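Local coordinates for protein octopine dehydrogenase (Pecten maximus, PDB 3C7A) that catalyses the NADH-dependent reductive condensation of L-arginine with pyruvate to D-octopine, and the reverse oxidation of the opine with NAD(+), at residues T177-P180 with L181-L184; G218-G221 with S222-G225; I275-W278 with Y279-Y283; D290-L293 with Y294-I297. One frame throughout, in Å; residues are numbered along the deposited sequence.

Contact 1: T177-P180 with L181-L184; sequences TVDP and LSTL. With EDO (1,2-ethanediol), chain K.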
loop_
_atom_site.group_PDB
_atom_site.type_symbol
_atom_site.label_atom_id
_atom_site.label_comp_id
_atom_site.label_asym_id
_atom_site.label_seq_id
_atom_site.Cartn_x
_atom_site.Cartn_y
_atom_site.Cartn_z
ATOM N N THR A 177 -2.718 22.742 -9.775
ATOM C CA THR A 177 -2.996 22.460 -8.355
ATOM C C THR A 177 -1.986 23.155 -7.430
ATOM O O THR A 177 -1.053 23.809 -7.902
ATOM C CB THR A 177 -2.992 20.927 -8.045
ATOM O OG1 THR A 177 -1.644 20.441 -7.976
ATOM C CG2 THR A 177 -3.766 20.134 -9.096
ATOM N N VAL A 178 -2.179 23.015 -6.115
ATOM C CA VAL A 178 -1.151 23.401 -5.136
ATOM C C VAL A 178 0.079 22.499 -5.318
ATOM O O VAL A 178 -0.062 21.341 -5.725
ATOM C CB VAL A 178 -1.664 23.342 -3.658
ATOM C CG1 VAL A 178 -2.727 24.408 -3.404
ATOM C CG2 VAL A 178 -2.194 21.949 -3.290
ATOM N N ASP A 179 1.272 23.028 -5.037
ATOM C CA ASP A 179 2.520 22.270 -5.226
ATOM C C ASP A 179 2.540 21.007 -4.354
ATOM O O ASP A 179 2.485 21.105 -3.125
ATOM C CB ASP A 179 3.753 23.143 -4.950
ATOM C CG ASP A 179 5.066 22.425 -5.261
ATOM O OD1 ASP A 179 5.279 22.036 -6.431
ATOM O OD2 ASP A 179 5.888 22.254 -4.336
ATOM N N PRO A 180 2.607 19.822 -4.995
ATOM C CA PRO A 180 2.463 18.522 -4.325
ATOM C C PRO A 180 3.512 18.200 -3.253
ATOM O O PRO A 180 3.144 17.766 -2.159
ATOM C CB PRO A 180 2.558 17.514 -5.482
ATOM C CG PRO A 180 2.236 18.303 -6.709
ATOM C CD PRO A 180 2.810 19.658 -6.446
ATOM N N LEU A 181 4.793 18.410 -3.559
ATOM C CA LEU A 181 5.874 18.025 -2.644
ATOM C C LEU A 181 5.977 18.915 -1.397
ATOM O O LEU A 181 6.137 18.404 -0.285
ATOM C CB LEU A 181 7.219 17.939 -3.386
ATOM C CG LEU A 181 8.385 17.164 -2.750
ATOM C CD1 LEU A 181 8.028 15.705 -2.461
ATOM C CD2 LEU A 181 9.624 17.236 -3.635
ATOM N N SER A 182 5.873 20.232 -1.580
ATOM C CA SER A 182 5.995 21.182 -0.466
ATOM C C SER A 182 4.765 21.252 0.454
ATOM O O SER A 182 4.907 21.503 1.655
ATOM C CB SER A 182 6.376 22.585 -0.967
ATOM O OG SER A 182 5.399 23.112 -1.847
ATOM N N THR A 183 3.573 21.037 -0.103
ATOM C CA THR A 183 2.331 21.034 0.688
ATOM C C THR A 183 2.264 19.827 1.634
ATOM O O THR A 183 1.908 19.972 2.808
ATOM C CB THR A 183 1.059 21.089 -0.209
ATOM O OG1 THR A 183 1.130 22.219 -1.088
ATOM C CG2 THR A 183 -0.211 21.201 0.637
ATOM N N LEU A 184 2.612 18.648 1.119
ATOM C CA LEU A 184 2.639 17.420 1.922
ATOM C C LEU A 184 3.694 17.455 3.033
ATOM O O LEU A 184 3.452 16.960 4.135
ATOM C CB LEU A 184 2.836 16.182 1.030
ATOM C CG LEU A 184 1.628 15.380 0.508
ATOM C CD1 LEU A 184 0.915 14.629 1.640
ATOM C CD2 LEU A 184 0.637 16.236 -0.283
HETATM C C1 EDO K . 5.993 25.272 3.116
HETATM O O1 EDO K . 5.525 25.966 4.278
HETATM C C2 EDO K . 6.694 23.987 3.544
HETATM O O2 EDO K . 7.327 23.381 2.411
HETATM O O HOH W 1 6.113 18.905 -6.482
#
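Asp179 and Thr183 are joined across the first turn of helix 180-188 by a backbone bond, Thr183 N to Asp179 O at 3.2 Å, as the chain arriving from strand 156-171 turns into the helix. Asp179 is the N-cap. With CG anti to the backbone N (chi1 -175°), its carboxylate swings forward over the opening turn, and OD2 takes the hydroxyl of Ser182 on its anti lone pair, OG to OD2 2.7 Å. The capping bond from Ser182 N to the same OD2 is weak; the hydroxyl makes the shorter bond. A water donates to Asp179 OD1 and accepts from Leu181 N. Thr183 OG1 donates to Asp179 O at 2.7 Å, approaching from the face of the carbonyl plane opposite to Thr183 N. Proline suits the first turn, where a residue's N-H has no carbonyl of an earlier turn to bond, so its lack of one costs little. Leu181 turns its side chain to Phe194 and Leu196 of strand 193-196, seating the helix on the sheet. The acid and its water meet the first amides, Ser182 N weakly, while the two hydroxyls donate to oxygens of Asp179; the negative carboxylate probably interacts favourably with the helix dipole's positive end.

Contact 2: G218-G221 with S222-G225; sequences GRWG and SWDG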
loop_
_atom_site.group_PDB
_atom_site.type_symbol
_atom_site.label_atom_id
_atom_site.label_comp_id
_atom_site.label_asym_id
_atom_site.label_seq_id
_atom_site.Cartn_x
_atom_site.Cartn_y
_atom_site.Cartn_z
ATOM N N GLY A 218 7.720 -21.733 2.011
ATOM C CA GLY A 218 8.996 -22.355 2.365
ATOM C C GLY A 218 8.946 -23.261 3.585
ATOM O O GLY A 218 9.690 -24.242 3.666
ATOM N N ARG A 219 8.061 -22.937 4.529
ATOM C CA ARG A 219 7.963 -23.665 5.796
ATOM C C ARG A 219 6.833 -24.705 5.832
ATOM O O ARG A 219 7.013 -25.796 6.380
ATOM C CB ARG A 219 7.834 -22.674 6.966
ATOM C CG ARG A 219 7.764 -23.296 8.366
ATOM C CD ARG A 219 9.081 -23.944 8.788
ATOM N NE ARG A 219 8.982 -24.592 10.098
ATOM C CZ ARG A 219 8.601 -25.854 10.292
ATOM N NH1 ARG A 219 8.274 -26.629 9.265
ATOM N NH2 ARG A 219 8.545 -26.345 11.524
ATOM N N TRP A 220 5.685 -24.371 5.242
ATOM C CA TRP A 220 4.498 -25.236 5.308
ATOM C C TRP A 220 4.095 -25.855 3.962
ATOM O O TRP A 220 3.031 -26.473 3.853
ATOM C CB TRP A 220 3.308 -24.476 5.914
ATOM C CG TRP A 220 3.622 -23.726 7.186
ATOM C CD1 TRP A 220 3.667 -22.369 7.345
ATOM C CD2 TRP A 220 3.935 -24.290 8.469
ATOM N NE1 TRP A 220 3.986 -22.053 8.645
ATOM C CE2 TRP A 220 4.157 -23.211 9.355
ATOM C CE3 TRP A 220 4.052 -25.600 8.954
ATOM C CZ2 TRP A 220 4.489 -23.403 10.702
ATOM C CZ3 TRP A 220 4.380 -25.790 10.294
ATOM C CH2 TRP A 220 4.595 -24.696 11.151
ATOM N N GLY A 221 4.953 -25.701 2.954
ATOM C CA GLY A 221 4.669 -26.152 1.586
ATOM C C GLY A 221 4.285 -27.611 1.429
ATOM O O GLY A 221 3.314 -27.930 0.737
ATOM N N SER A 222 5.048 -28.498 2.063
ATOM C CA SER A 222 4.770 -29.934 2.024
ATOM C C SER A 222 4.568 -30.497 3.434
ATOM O O SER A 222 5.219 -31.470 3.829
ATOM C CB SER A 222 5.891 -30.678 1.290
ATOM O OG SER A 222 7.129 -30.520 1.961
ATOM N N TRP A 223 3.656 -29.875 4.180
ATOM C CA TRP A 223 3.376 -30.242 5.567
ATOM C C TRP A 223 2.572 -31.541 5.659
ATOM O O TRP A 223 1.566 -31.709 4.967
ATOM C CB TRP A 223 2.642 -29.095 6.275
ATOM C CG TRP A 223 2.438 -29.289 7.756
ATOM C CD1 TRP A 223 3.380 -29.664 8.674
ATOM C CD2 TRP A 223 1.224 -29.084 8.491
ATOM N NE1 TRP A 223 2.823 -29.721 9.929
ATOM C CE2 TRP A 223 1.502 -29.369 9.847
ATOM C CE3 TRP A 223 -0.075 -28.694 8.134
ATOM C CZ2 TRP A 223 0.529 -29.276 10.848
ATOM C CZ3 TRP A 223 -1.044 -28.601 9.131
ATOM C CH2 TRP A 223 -0.734 -28.893 10.473
ATOM N N ASP A 224 3.028 -32.449 6.521
ATOM C CA ASP A 224 2.400 -33.765 6.683
ATOM C C ASP A 224 1.166 -33.753 7.589
ATOM O O ASP A 224 0.308 -34.634 7.488
ATOM C CB ASP A 224 3.422 -34.806 7.173
ATOM C CG ASP A 224 4.116 -34.399 8.470
ATOM O OD1 ASP A 224 3.782 -33.341 9.048
ATOM O OD2 ASP A 224 5.011 -35.151 8.914
ATOM N N GLY A 225 1.089 -32.760 8.473
ATOM C CA GLY A 225 -0.046 -32.610 9.385
ATOM C C GLY A 225 0.275 -32.875 10.846
ATOM O O GLY A 225 -0.634 -33.040 11.664
#
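Trp220 and Trp223 form a T-shaped (edge-to-face) pair where helix 211-220 gives way to a loop in the alpha-helical domain of the opine dehydrogenases. Trp220 presents the edge of its six-membered ring to the face of the five-membered ring of Trp223, with centroids 5.4 Å apart and planes at 78°. The two side chains run side by side in the same direction, and the closest side-chain pair is CE3 of Trp220 with CD1 of Trp223 at 4.1 Å.

The tighter packing is on the Trp220 side. This indole is buried: the aliphatic CG of Arg219 rests over the centre of one face, 3.7 Å above the ring plane, while His308 makes another edge-to-face pair with it and Pro319 of strand 316-319 also touches it. A large flat residue suits such varied neighbours.

The loop side is looser. Ser222 and Trp223 are exposed, and the backbone bond from Trp223 N to Trp220 O is weak at 3.5 Å. Even so, the second indole has support: Pro319 touches it as well, and NE1 donates to Lys226 O, which ties its polar edge to the loop ahead. CG anti to the backbone N (chi1 -173°) sets the ring of Trp223 between Trp220 and Gly225, with Trp220 CE3 over one face and, over the centre of the opposite face, Gly225 CA 3.6 Å above the plane.

Contact 3: I275-W278 with Y279-Y283; sequences IYQW and YLEYY
Helix 275-282 of the alpha-helical domain carries an aromatic cluster of Trp278, Tyr279 and Tyr282 near its C-terminal end. Trp278 and Tyr279 meet as a T-shaped pair: the benzo edge of the indole points at the phenol face, centroids 5.2 Å apart and planes at 84°, with Trp278 CZ3 over the centre of the tyrosine ring. In the conformer given, one of two, the Tyr282 ring is nearly parallel to the indole but slid aside, so the two barely overlap. Tyr279 has an unusual first torsion (chi1 -94°), which lays its ring back along the helix beside Ile275, whose CG1 lies 3.9 Å from Tyr279 CE2. The ring is therefore held by an aliphatic chain and an indole, and the helical bond from Tyr279 N to Ile275 O, 3.2 Å, runs beside it. An alanine in place of Tyr279 would remove the face that the Trp278 edge packs on, and the indole would probably be left freer to turn.

Elsewhere on the helix, Leu280 CD1 makes a CH-pi contact over the face of Tyr276, 4.1 Å from the ring centroid. On the polar side, Gln277 NE2 and Glu281 OE2, at 3.3 Å, form a weak but nearly straight bond between two extended chains.

Trp278 lies about 5 Å, side chain to side chain, from Met206 of the L-arginine site. Toward helix 293-298, Tyr276 packs on Leu293 and Tyr279 on Ile297.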
loop_
_atom_site.group_PDB
_atom_site.type_symbol
_atom_site.label_atom_id
_atom_site.label_comp_id
_atom_site.label_asym_id
_atom_site.label_seq_id
_atom_site.Cartn_x
_atom_site.Cartn_y
_atom_site.Cartn_z
ATOM N N ILE A 275 16.767 -7.121 -5.310
ATOM C CA ILE A 275 16.390 -7.118 -3.888
ATOM C C ILE A 275 17.609 -7.192 -2.946
ATOM O O ILE A 275 17.578 -6.636 -1.845
ATOM C CB ILE A 275 15.317 -8.216 -3.558
ATOM C CG1 ILE A 275 14.717 -8.002 -2.159
ATOM C CG2 ILE A 275 15.879 -9.638 -3.753
ATOM C CD1 ILE A 275 13.371 -8.683 -1.933
ATOM N N TYR A 276 18.674 -7.861 -3.391
ATOM C CA TYR A 276 19.934 -7.938 -2.640
ATOM C C TYR A 276 20.605 -6.565 -2.528
ATOM O O TYR A 276 21.166 -6.225 -1.482
ATOM C CB TYR A 276 20.880 -8.966 -3.280
ATOM C CG TYR A 276 22.271 -9.050 -2.666
ATOM C CD1 TYR A 276 22.477 -9.657 -1.425
ATOM C CD2 TYR A 276 23.382 -8.541 -3.342
ATOM C CE1 TYR A 276 23.755 -9.742 -0.865
ATOM C CE2 TYR A 276 24.663 -8.621 -2.792
ATOM C CZ TYR A 276 24.842 -9.223 -1.554
ATOM O OH TYR A 276 26.106 -9.303 -1.011
ATOM N N GLN A 277 20.534 -5.785 -3.608
ATOM C CA GLN A 277 21.040 -4.409 -3.633
ATOM C C GLN A 277 20.252 -3.506 -2.678
ATOM O O GLN A 277 20.832 -2.638 -2.020
ATOM C CB GLN A 277 20.996 -3.848 -5.062
ATOM C CG GLN A 277 21.737 -2.522 -5.251
ATOM C CD GLN A 277 21.561 -1.925 -6.643
ATOM O OE1 GLN A 277 21.558 -2.640 -7.646
ATOM N NE2 GLN A 277 21.426 -0.604 -6.706
ATOM N N TRP A 278 18.938 -3.727 -2.604
ATOM C CA TRP A 278 18.045 -2.960 -1.725
ATOM C C TRP A 278 18.355 -3.161 -0.237
ATOM O O TRP A 278 18.365 -2.196 0.530
ATOM C CB TRP A 278 16.575 -3.295 -2.021
ATOM C CG TRP A 278 15.586 -2.530 -1.176
ATOM C CD1 TRP A 278 15.139 -1.256 -1.388
ATOM C CD2 TRP A 278 14.927 -2.991 0.013
ATOM N NE1 TRP A 278 14.247 -0.895 -0.407
ATOM C CE2 TRP A 278 14.097 -1.942 0.465
ATOM C CE3 TRP A 278 14.957 -4.191 0.740
ATOM C CZ2 TRP A 278 13.304 -2.052 1.614
ATOM C CZ3 TRP A 278 14.167 -4.301 1.883
ATOM C CH2 TRP A 278 13.352 -3.236 2.306
ATOM N N TYR A 279 18.606 -4.410 0.160
ATOM C CA TYR A 279 18.904 -4.752 1.556
ATOM C C TYR A 279 20.177 -4.093 2.095
ATOM O O TYR A 279 20.198 -3.617 3.233
ATOM C CB TYR A 279 18.981 -6.274 1.743
ATOM C CG TYR A 279 17.679 -6.913 2.182
ATOM C CD1 TYR A 279 17.307 -6.930 3.528
ATOM C CD2 TYR A 279 16.821 -7.507 1.256
ATOM C CE1 TYR A 279 16.110 -7.519 3.940
ATOM C CE2 TYR A 279 15.621 -8.097 1.657
ATOM C CZ TYR A 279 15.274 -8.100 2.999
ATOM O OH TYR A 279 14.092 -8.682 3.401
ATOM N N LEU A 280 21.227 -4.064 1.277
ATOM C CA LEU A 280 22.517 -3.500 1.687
ATOM C C LEU A 280 22.521 -1.969 1.751
ATOM O O LEU A 280 23.286 -1.381 2.518
ATOM C CB LEU A 280 23.650 -4.010 0.786
ATOM C CG LEU A 280 24.377 -5.301 1.190
ATOM C CD1 LEU A 280 23.483 -6.540 1.094
ATOM C CD2 LEU A 280 25.632 -5.488 0.347
ATOM N N GLU A 281 21.664 -1.336 0.953
ATOM C CA GLU A 281 21.556 0.125 0.926
ATOM C C GLU A 281 20.806 0.716 2.128
ATOM O O GLU A 281 21.081 1.852 2.528
ATOM C CB GLU A 281 20.889 0.596 -0.374
ATOM C CG GLU A 281 21.795 0.588 -1.611
ATOM C CD GLU A 281 21.077 1.015 -2.893
ATOM O OE1 GLU A 281 19.838 1.191 -2.872
ATOM O OE2 GLU A 281 21.757 1.171 -3.930
ATOM N N TYR A 282 19.881 -0.057 2.705
ATOM C CA TYR A 282 18.962 0.437 3.742
ATOM C C TYR A 282 19.187 -0.180 5.130
ATOM O O TYR A 282 18.914 0.456 6.152
ATOM C CB TYR A 282 17.507 0.220 3.291
ATOM C CG TYR A 282 16.446 0.659 4.284
ATOM C CD1 TYR A 282 16.102 2.005 4.422
ATOM C CD2 TYR A 282 15.777 -0.275 5.076
ATOM C CE1 TYR A 282 15.125 2.410 5.331
ATOM C CE2 TYR A 282 14.800 0.118 5.988
ATOM C CZ TYR A 282 14.479 1.460 6.109
ATOM O OH TYR A 282 13.513 1.853 7.008
ATOM N N TYR A 283 19.664 -1.424 5.165
ATOM C CA TYR A 283 19.853 -2.138 6.438
ATOM C C TYR A 283 21.318 -2.352 6.854
ATOM O O TYR A 283 21.604 -3.213 7.692
ATOM C CB TYR A 283 19.122 -3.490 6.415
ATOM C CG TYR A 283 17.632 -3.426 6.699
ATOM C CD1 TYR A 283 17.154 -3.031 7.951
ATOM C CD2 TYR A 283 16.704 -3.788 5.723
ATOM C CE1 TYR A 283 15.788 -2.982 8.217
ATOM C CE2 TYR A 283 15.334 -3.744 5.980
ATOM C CZ TYR A 283 14.884 -3.339 7.228
ATOM O OH TYR A 283 13.532 -3.293 7.487
#

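Contact 4: D290-L293 with Y294-I297; sequences DHDL and YHAI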
loop_
_atom_site.group_PDB
_atom_site.type_symbol
_atom_site.label_atom_id
_atom_site.label_comp_id
_atom_site.label_asym_id
_atom_site.label_seq_id
_atom_site.Cartn_x
_atom_site.Cartn_y
_atom_site.Cartn_z
ATOM N N ASP A 290 27.161 -9.967 5.393
ATOM C CA ASP A 290 26.463 -9.537 4.172
ATOM C C ASP A 290 26.949 -10.131 2.833
ATOM O O ASP A 290 26.643 -9.581 1.769
ATOM C CB ASP A 290 26.446 -7.996 4.091
ATOM C CG ASP A 290 27.834 -7.384 3.852
ATOM O OD1 ASP A 290 28.830 -8.128 3.705
ATOM O OD2 ASP A 290 27.925 -6.137 3.811
ATOM N N HIS A 291 27.681 -11.245 2.874
ATOM C CA HIS A 291 28.298 -11.791 1.652
ATOM C C HIS A 291 27.331 -12.447 0.647
ATOM O O HIS A 291 27.674 -12.599 -0.529
ATOM C CB HIS A 291 29.502 -12.695 1.973
ATOM C CG HIS A 291 29.145 -13.989 2.635
ATOM N ND1 HIS A 291 29.021 -15.172 1.939
ATOM C CD2 HIS A 291 28.906 -14.290 3.934
ATOM C CE1 HIS A 291 28.711 -16.145 2.778
ATOM N NE2 HIS A 291 28.635 -15.635 3.995
ATOM N N ASP A 292 26.137 -12.828 1.110
ATOM C CA ASP A 292 25.041 -13.254 0.221
ATOM C C ASP A 292 23.652 -12.951 0.810
ATOM O O ASP A 292 23.548 -12.458 1.937
ATOM C CB ASP A 292 25.175 -14.731 -0.204
ATOM C CG ASP A 292 25.177 -15.703 0.973
ATOM O OD1 ASP A 292 24.532 -15.430 2.009
ATOM O OD2 ASP A 292 25.820 -16.767 0.847
ATOM N N LEU A 293 22.599 -13.241 0.043
ATOM C CA LEU A 293 21.218 -12.931 0.445
ATOM C C LEU A 293 20.730 -13.747 1.648
ATOM O O LEU A 293 19.969 -13.238 2.476
ATOM C CB LEU A 293 20.256 -13.089 -0.745
ATOM C CG LEU A 293 18.789 -12.650 -0.597
ATOM C CD1 LEU A 293 18.654 -11.145 -0.344
ATOM C CD2 LEU A 293 17.980 -13.058 -1.821
ATOM N N TYR A 294 21.168 -15.002 1.737
ATOM C CA TYR A 294 20.819 -15.880 2.860
ATOM C C TYR A 294 21.339 -15.339 4.196
ATOM O O TYR A 294 20.614 -15.334 5.193
ATOM C CB TYR A 294 21.327 -17.311 2.613
ATOM C CG TYR A 294 21.167 -18.254 3.794
ATOM C CD1 TYR A 294 19.958 -18.912 4.032
ATOM C CD2 TYR A 294 22.230 -18.492 4.669
ATOM C CE1 TYR A 294 19.809 -19.778 5.118
ATOM C CE2 TYR A 294 22.092 -19.355 5.755
ATOM C CZ TYR A 294 20.881 -19.994 5.974
ATOM O OH TYR A 294 20.748 -20.846 7.047
ATOM N N HIS A 295 22.592 -14.885 4.203
ATOM C CA HIS A 295 23.225 -14.351 5.410
ATOM C C HIS A 295 22.740 -12.945 5.774
ATOM O O HIS A 295 22.712 -12.585 6.952
ATOM C CB HIS A 295 24.751 -14.371 5.274
ATOM C CG HIS A 295 25.351 -15.738 5.393
ATOM N ND1 HIS A 295 25.586 -16.546 4.300
ATOM C CD2 HIS A 295 25.761 -16.442 6.475
ATOM C CE1 HIS A 295 26.116 -17.687 4.705
ATOM N NE2 HIS A 295 26.233 -17.649 6.020
ATOM N N ALA A 296 22.360 -12.163 4.765
ATOM C CA ALA A 296 21.879 -10.791 4.969
ATOM C C ALA A 296 20.533 -10.727 5.700
ATOM O O ALA A 296 20.301 -9.820 6.504
ATOM C CB ALA A 296 21.804 -10.046 3.638
ATOM N N ILE A 297 19.657 -11.689 5.413
ATOM C CA ILE A 297 18.331 -11.758 6.039
ATOM C C ILE A 297 18.393 -12.400 7.432
ATOM O O ILE A 297 17.809 -11.875 8.384
ATOM C CB ILE A 297 17.294 -12.491 5.129
ATOM C CG1 ILE A 297 17.097 -11.725 3.813
ATOM C CG2 ILE A 297 15.950 -12.664 5.850
ATOM C CD1 ILE A 297 16.325 -12.486 2.742
#
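With CG of Asp292 set between its backbone N and carbonyl carbon (chi1 59°), and CG of His295 anti to its carbonyl carbon, beside its own N (chi1 -74°), carboxylate and imidazole are brought together at the start of helix 293-298. Asp292 is the N-cap, and its OD1 accepts twice from one residue: His295 N at 3.0 Å, nearly in line with the C-O bond, and His295 ND1 at 2.8 Å, on the syn side. OD1 lies close to the imidazole plane, though the N-H bond is moderately bent and ND1 stands out of the carboxylate plane. His291 NE2 sits over one face of the His295 ring, with the two rings inclined at 37°, and Tyr294 CD2 approaches the opposite face. The first turn closes through Ala296 N to Asp292 O, 3.1 Å. On the inward side Leu293 and Ile297 run alongside each other, CD1 to CD1 at 4.1 Å, facing helix 275-282. An asparagine here removes the negative charge, and the His295 imidazole would probably be held less firmly and be freer to turn. As it stands, a single carboxylate oxygen satisfies a helix-end amide and fixes a histidine's rotation, and its charge would tend to favour a protonated imidazole.

How the contacts relate
The contacts follow one another along the chain in numerical order. Contact 1 begins the helix after the long strand 156-171 of the mixed sheet; the other three fall within the family's alpha-helical domain. Contacts 1 and 2 are on opposite sides of the chain's centre, with their own centres 49 Å apart. Contacts 3 and 4 occupy successive helices, 275-282 and 293-298, with centres 10 Å apart, and they touch: Tyr276 OH and Asp290 O, 2.8 Å apart, probably share a hydrogen bond. Contact 2 stands about 11 Å from contact 4 at the nearest atoms. Contact 3, with Trp278 near Met206, brings helix 275-282 near the arginine site, with helix 293-298 packed against it.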